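Local coordinates for putative O-Methyltransferase (Corynebacterium glutamicum, PDB 3DR5) that probably transfers a methyl group from S-adenosyl-L-methionine to an oxygen atom of an acceptor substrate, at the interface of chains A and B. Sequence-based numbering; all coordinates share one arbitrary frame. Chains: chain A/B, Putative O-Methyltransferase.

Contact 1: the interface of chains A and B. Residues chain A 40, 43-44, 47; chain B 198-201.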
loop_
_atom_site.group_PDB
_atom_site.type_symbol
_atom_site.label_atom_id
_atom_site.label_comp_id
_atom_site.label_asym_id
_atom_site.label_seq_id
_atom_site.Cartn_x
_atom_site.Cartn_y
_atom_site.Cartn_z
HETATM N N MSE A 40 -5.295 6.650 8.116
HETATM C CA MSE A 40 -4.325 5.656 7.687
HETATM C C MSE A 40 -4.643 5.113 6.296
HETATM O O MSE A 40 -3.736 4.879 5.491
HETATM C CB MSE A 40 -4.242 4.510 8.717
HETATM C CG MSE A 40 -3.406 4.835 9.969
HETATM SE SE MSE A 40 -3.193 3.283 11.160
HETATM C CE MSE A 40 -2.622 4.164 12.759
ATOM N N GLN A 43 -3.637 7.800 3.786
ATOM C CA GLN A 43 -2.187 7.839 3.562
ATOM C C GLN A 43 -1.805 6.749 2.543
ATOM O O GLN A 43 -0.996 6.990 1.636
ATOM C CB GLN A 43 -1.440 7.647 4.904
ATOM C CG GLN A 43 -1.547 8.870 5.818
ATOM C CD GLN A 43 -0.944 8.646 7.196
ATOM O OE1 GLN A 43 -0.200 7.689 7.414
ATOM N NE2 GLN A 43 -1.263 9.533 8.135
ATOM N N LEU A 44 -2.388 5.556 2.686
ATOM C CA LEU A 44 -2.131 4.478 1.731
ATOM C C LEU A 44 -2.634 4.908 0.335
ATOM O O LEU A 44 -2.037 4.534 -0.682
ATOM C CB LEU A 44 -2.830 3.178 2.147
ATOM C CG LEU A 44 -2.758 2.074 1.077
ATOM C CD1 LEU A 44 -1.300 1.782 0.738
ATOM C CD2 LEU A 44 -3.457 0.812 1.574
ATOM N N THR A 47 -0.013 6.994 -1.157
ATOM C CA THR A 47 1.112 6.145 -1.536
ATOM C C THR A 47 0.889 5.491 -2.893
ATOM O O THR A 47 1.787 5.481 -3.736
ATOM C CB THR A 47 1.346 5.027 -0.497
ATOM O OG1 THR A 47 1.644 5.608 0.778
ATOM C CG2 THR A 47 2.507 4.124 -0.928
ATOM N N VAL B 198 4.389 10.072 3.791
ATOM C CA VAL B 198 4.519 9.140 4.905
ATOM C C VAL B 198 3.190 8.453 5.176
ATOM O O VAL B 198 2.174 9.112 5.380
ATOM C CB VAL B 198 4.983 9.866 6.195
ATOM C CG1 VAL B 198 5.071 8.881 7.354
ATOM C CG2 VAL B 198 6.339 10.542 5.950
ATOM N N ALA B 199 3.197 7.123 5.141
ATOM C CA ALA B 199 1.999 6.351 5.435
ATOM C C ALA B 199 2.409 5.393 6.552
ATOM O O ALA B 199 3.421 4.703 6.440
ATOM C CB ALA B 199 1.525 5.564 4.200
ATOM N N ARG B 200 1.645 5.370 7.639
ATOM C CA ARG B 200 1.938 4.492 8.756
ATOM C C ARG B 200 0.701 3.617 8.923
ATOM O O ARG B 200 -0.393 4.090 9.225
ATOM C CB ARG B 200 2.288 5.347 9.988
ATOM C CG ARG B 200 3.691 5.973 9.833
ATOM C CD ARG B 200 3.997 6.957 10.951
ATOM N NE ARG B 200 3.076 8.089 10.924
ATOM C CZ ARG B 200 2.792 8.836 11.980
ATOM N NH1 ARG B 200 3.363 8.568 13.150
ATOM N NH2 ARG B 200 1.912 9.821 11.871
ATOM N N LEU B 201 0.909 2.321 8.735
ATOM C CA LEU B 201 -0.164 1.354 8.711
ATOM C C LEU B 201 -0.189 0.281 9.795
ATOM O O LEU B 201 0.840 -0.065 10.348
ATOM C CB LEU B 201 -0.143 0.719 7.314
ATOM C CG LEU B 201 0.082 1.739 6.165
ATOM C CD1 LEU B 201 0.381 1.010 4.840
ATOM C CD2 LEU B 201 -1.143 2.648 6.024
HETATM O O HOH W 1 1.664 9.023 8.810
#
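A:Gln43 lays its side chain against the backbone of B:Ala199 and B:Arg200, showing how one long polar residue on a helix can engage the backbone of a strand in a partner subunit. It projects from helix 39-51 of chain A, and strand 196-201 of chain B receives it. CG stands beside the backbone N (chi1 -72°) and the chain beyond is extended, which carries the amide across the boundary. There the amide oxygen OE1 accepts a hydrogen bond from the backbone N of B:Arg200 at 3.0 Å. The donor lies nearly on the line of the amide C=O, at 174°. A water also sits 2.7 Å from OE1 of A:Gln43, so the oxygen is gripped by the strand's N-H and also by a water.

B:Ala199 supplies the apolar half of the contact. Its methyl CB packs alongside the CB of A:Gln43 at 3.7 Å and also faces the hydroxyl OG1 of A:Thr47. That hydroxyl is turned back to its own helix, donating to the backbone O of A:Gln43 from above the carbonyl plane. At the other flank, CD2 of B:Leu201 reaches the backbone O of A:Met40, a selenomethionine whose extended side chain passes the backbone O of B:Arg200. The bridging water meets the guanidinium of B:Arg200 in plane at its edge, with NE 2.7 Å from the water oxygen and 165° at the hydrogen.

Contact 2: the interface of chains A and B. Residues chain A 48, 51-52, 156; chain B 48, 51-52, 156.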
loop_
_atom_site.group_PDB
_atom_site.type_symbol
_atom_site.label_atom_id
_atom_site.label_comp_id
_atom_site.label_asym_id
_atom_site.label_seq_id
_atom_site.Cartn_x
_atom_site.Cartn_y
_atom_site.Cartn_z
ATOM N N LEU A 48 -0.306 4.945 -3.107
ATOM C CA LEU A 48 -0.608 4.296 -4.377
ATOM C C LEU A 48 -0.720 5.312 -5.506
ATOM O O LEU A 48 -0.320 5.035 -6.640
ATOM C CB LEU A 48 -1.902 3.480 -4.271
ATOM C CG LEU A 48 -1.824 2.296 -3.290
ATOM C CD1 LEU A 48 -3.180 1.586 -3.217
ATOM C CD2 LEU A 48 -0.728 1.322 -3.740
ATOM N N THR A 51 2.909 6.064 -6.192
ATOM C CA THR A 51 3.684 4.981 -6.775
ATOM C C THR A 51 3.186 4.542 -8.159
ATOM O O THR A 51 4.011 4.212 -9.017
ATOM C CB THR A 51 3.756 3.756 -5.810
ATOM O OG1 THR A 51 2.453 3.168 -5.642
ATOM C CG2 THR A 51 4.281 4.209 -4.441
ATOM N N THR A 52 1.868 4.542 -8.386
ATOM C CA THR A 52 1.346 4.138 -9.690
ATOM C C THR A 52 1.860 5.073 -10.782
ATOM O O THR A 52 2.198 6.234 -10.529
ATOM C CB THR A 52 -0.205 4.054 -9.707
ATOM O OG1 THR A 52 -0.774 5.276 -9.224
ATOM C CG2 THR A 52 -0.661 2.883 -8.846
ATOM N N GLY A 156 -0.068 -2.445 -13.645
ATOM C CA GLY A 156 0.651 -1.700 -12.621
ATOM C C GLY A 156 -0.402 -0.827 -11.911
ATOM O O GLY A 156 -0.103 -0.110 -10.942
ATOM N N LEU B 48 3.281 -2.850 -3.913
ATOM C CA LEU B 48 4.218 -1.754 -4.137
ATOM C C LEU B 48 5.255 -2.119 -5.191
ATOM O O LEU B 48 5.671 -1.267 -5.982
ATOM C CB LEU B 48 4.911 -1.361 -2.828
ATOM C CG LEU B 48 3.964 -0.789 -1.757
ATOM C CD1 LEU B 48 4.745 -0.484 -0.475
ATOM C CD2 LEU B 48 3.284 0.479 -2.291
ATOM N N THR B 51 3.263 -1.718 -8.365
ATOM C CA THR B 51 2.880 -0.359 -8.709
ATOM C C THR B 51 4.075 0.571 -8.968
ATOM O O THR B 51 3.990 1.423 -9.859
ATOM C CB THR B 51 1.940 0.255 -7.625
ATOM O OG1 THR B 51 2.644 0.421 -6.381
ATOM C CG2 THR B 51 0.739 -0.674 -7.400
ATOM N N THR B 52 5.171 0.414 -8.218
ATOM C CA THR B 52 6.336 1.272 -8.431
ATOM C C THR B 52 6.883 1.084 -9.844
ATOM O O THR B 52 6.704 0.035 -10.470
ATOM C CB THR B 52 7.442 1.042 -7.364
ATOM O OG1 THR B 52 7.771 -0.349 -7.281
ATOM C CG2 THR B 52 6.960 1.553 -6.012
ATOM N N GLY B 156 8.679 8.508 -6.667
ATOM C CA GLY B 156 7.628 7.530 -6.908
ATOM C C GLY B 156 8.082 6.235 -6.206
ATOM O O GLY B 156 7.363 5.222 -6.184
HETATM O O HOH W 2 4.897 3.456 -11.590
#
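The hydroxyl OG1 of A:Thr51 meets its own symmetry mate, OG1 of B:Thr51, at 2.9 Å, a hydrogen bond in which either hydroxyl could be the donor. On a two-fold axis such a pair cannot be strictly symmetric at any instant, since one hydroxyl must donate while the other accepts. In each threonine OG1 lies between the backbone N and the carbonyl carbon (chi1 66°), which turns the hydroxyl to its twin and leaves the methyl CG2 beside the backbone N. That methyl is directed at the other subunit's loop: CG2 of A:Thr51 comes 3.7 Å from the backbone O of B:Gly156.

The neighbouring threonines add apolar packing. CG2 of A:Thr52 lies against CB of B:Thr51 at 3.9 Å, the two side chains crossing obliquely, and the exchanged pair does the same. A:Thr52 is fixed by its own hydroxyl, which donates to the backbone O of A:Leu48 at 2.6 Å, tilted 21° from the carbonyl plane. The backbone O atoms of A:Thr51 and B:Thr51 are modelled 2.9 Å apart, a clash of two acceptors whose accuracy is doubtful. A water lies 2.8 Å from the backbone O of A:Thr51 and equally far from that of B:Thr51. Beyond the hydroxyl pair, the CD2 methyls of A:Leu48 and B:Leu48 face each other more loosely. The site lies where the two copies of helix 39-51 end side by side, next to the loop between strands 153-154 and 157-161.

Contact 3: the interface of chains A and B. Residues chain A 51, 53; chain B 51, 53.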
loop_
_atom_site.group_PDB
_atom_site.type_symbol
_atom_site.label_atom_id
_atom_site.label_comp_id
_atom_site.label_asym_id
_atom_site.label_seq_id
_atom_site.Cartn_x
_atom_site.Cartn_y
_atom_site.Cartn_z
ATOM N N THR A 51 2.909 6.064 -6.192
ATOM C CA THR A 51 3.684 4.981 -6.775
ATOM C C THR A 51 3.186 4.542 -8.159
ATOM O O THR A 51 4.011 4.212 -9.017
ATOM C CB THR A 51 3.756 3.756 -5.810
ATOM O OG1 THR A 51 2.453 3.168 -5.642
ATOM C CG2 THR A 51 4.281 4.209 -4.441
ATOM N N ASN A 53 1.899 4.569 -12.008
ATOM C CA ASN A 53 2.472 5.312 -13.128
ATOM C C ASN A 53 1.619 6.322 -13.878
ATOM O O ASN A 53 0.712 5.947 -14.615
ATOM C CB ASN A 53 3.076 4.297 -14.109
ATOM C CG ASN A 53 4.096 4.920 -15.051
ATOM O OD1 ASN A 53 4.268 6.138 -15.078
ATOM N ND2 ASN A 53 4.769 4.079 -15.843
ATOM N N THR B 51 3.263 -1.718 -8.365
ATOM C CA THR B 51 2.880 -0.359 -8.709
ATOM C C THR B 51 4.075 0.571 -8.968
ATOM O O THR B 51 3.990 1.423 -9.859
ATOM C CB THR B 51 1.940 0.255 -7.625
ATOM O OG1 THR B 51 2.644 0.421 -6.381
ATOM C CG2 THR B 51 0.739 -0.674 -7.400
ATOM N N ASN B 53 7.574 2.102 -10.338
ATOM C CA ASN B 53 8.061 2.105 -11.716
ATOM C C ASN B 53 9.374 1.419 -12.054
ATOM O O ASN B 53 10.442 1.908 -11.696
ATOM C CB ASN B 53 8.080 3.559 -12.208
ATOM C CG ASN B 53 8.103 3.671 -13.725
ATOM O OD1 ASN B 53 8.241 2.670 -14.429
ATOM N ND2 ASN B 53 7.982 4.900 -14.236
HETATM O O HOH W 3 4.897 3.456 -11.590
#
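The loops that follow helix 39-51 in the two chains meet here, bringing A:Asn53 opposite B:Asn53 just past the C-terminal ends of the paired helices. In this O-methyltransferase-family protein the loop leads from that helix into strand 59-63, and the contact illustrates how a residue beside a two-fold axis can come to face its own copy. Each asparagine has CG anti to the backbone N (chi1 -160°), which extends the side chain across its counterpart and brings the amide nitrogens near each other. ND2 of A:Asn53 lies 3.7 Å from ND2 of B:Asn53; both are donors, so they are not partners in a hydrogen bond.

The two side chains pass at a slant, with their amide planes turned 45° from one another, so the amides are neither stacked nor coplanar. OD1 of A:Asn53 is 4.0 Å from ND2 of B:Asn53, and the same separation recurs with the chains exchanged. That spacing suggests van der Waals proximity. Each asparagine has 29 Å² of its surface hidden by the other chain. Between the asparagines and the linked threonine hydroxyls lies the shared water, joined to the backbone O atoms of A:Thr51 and B:Thr51.

Contacts 2 and 3 are neighbouring parts of one patch on the two-fold axis: their C-alpha centres are about 3 Å apart and both include A:Thr51 and B:Thr51. Contact 1 lies about 13 Å from contact 2 and about 16 Å from contact 3, measured between the same kind of centres, and recurs with the chains exchanged. Helix 39-51 runs through the whole arrangement, meeting the partner's strand 196-201 in contact 1 and its own copy at the other end. One helix thus serves both off-axis and on-axis contacts, consistent with a dimer, although the structure alone does not establish the oligomer in solution.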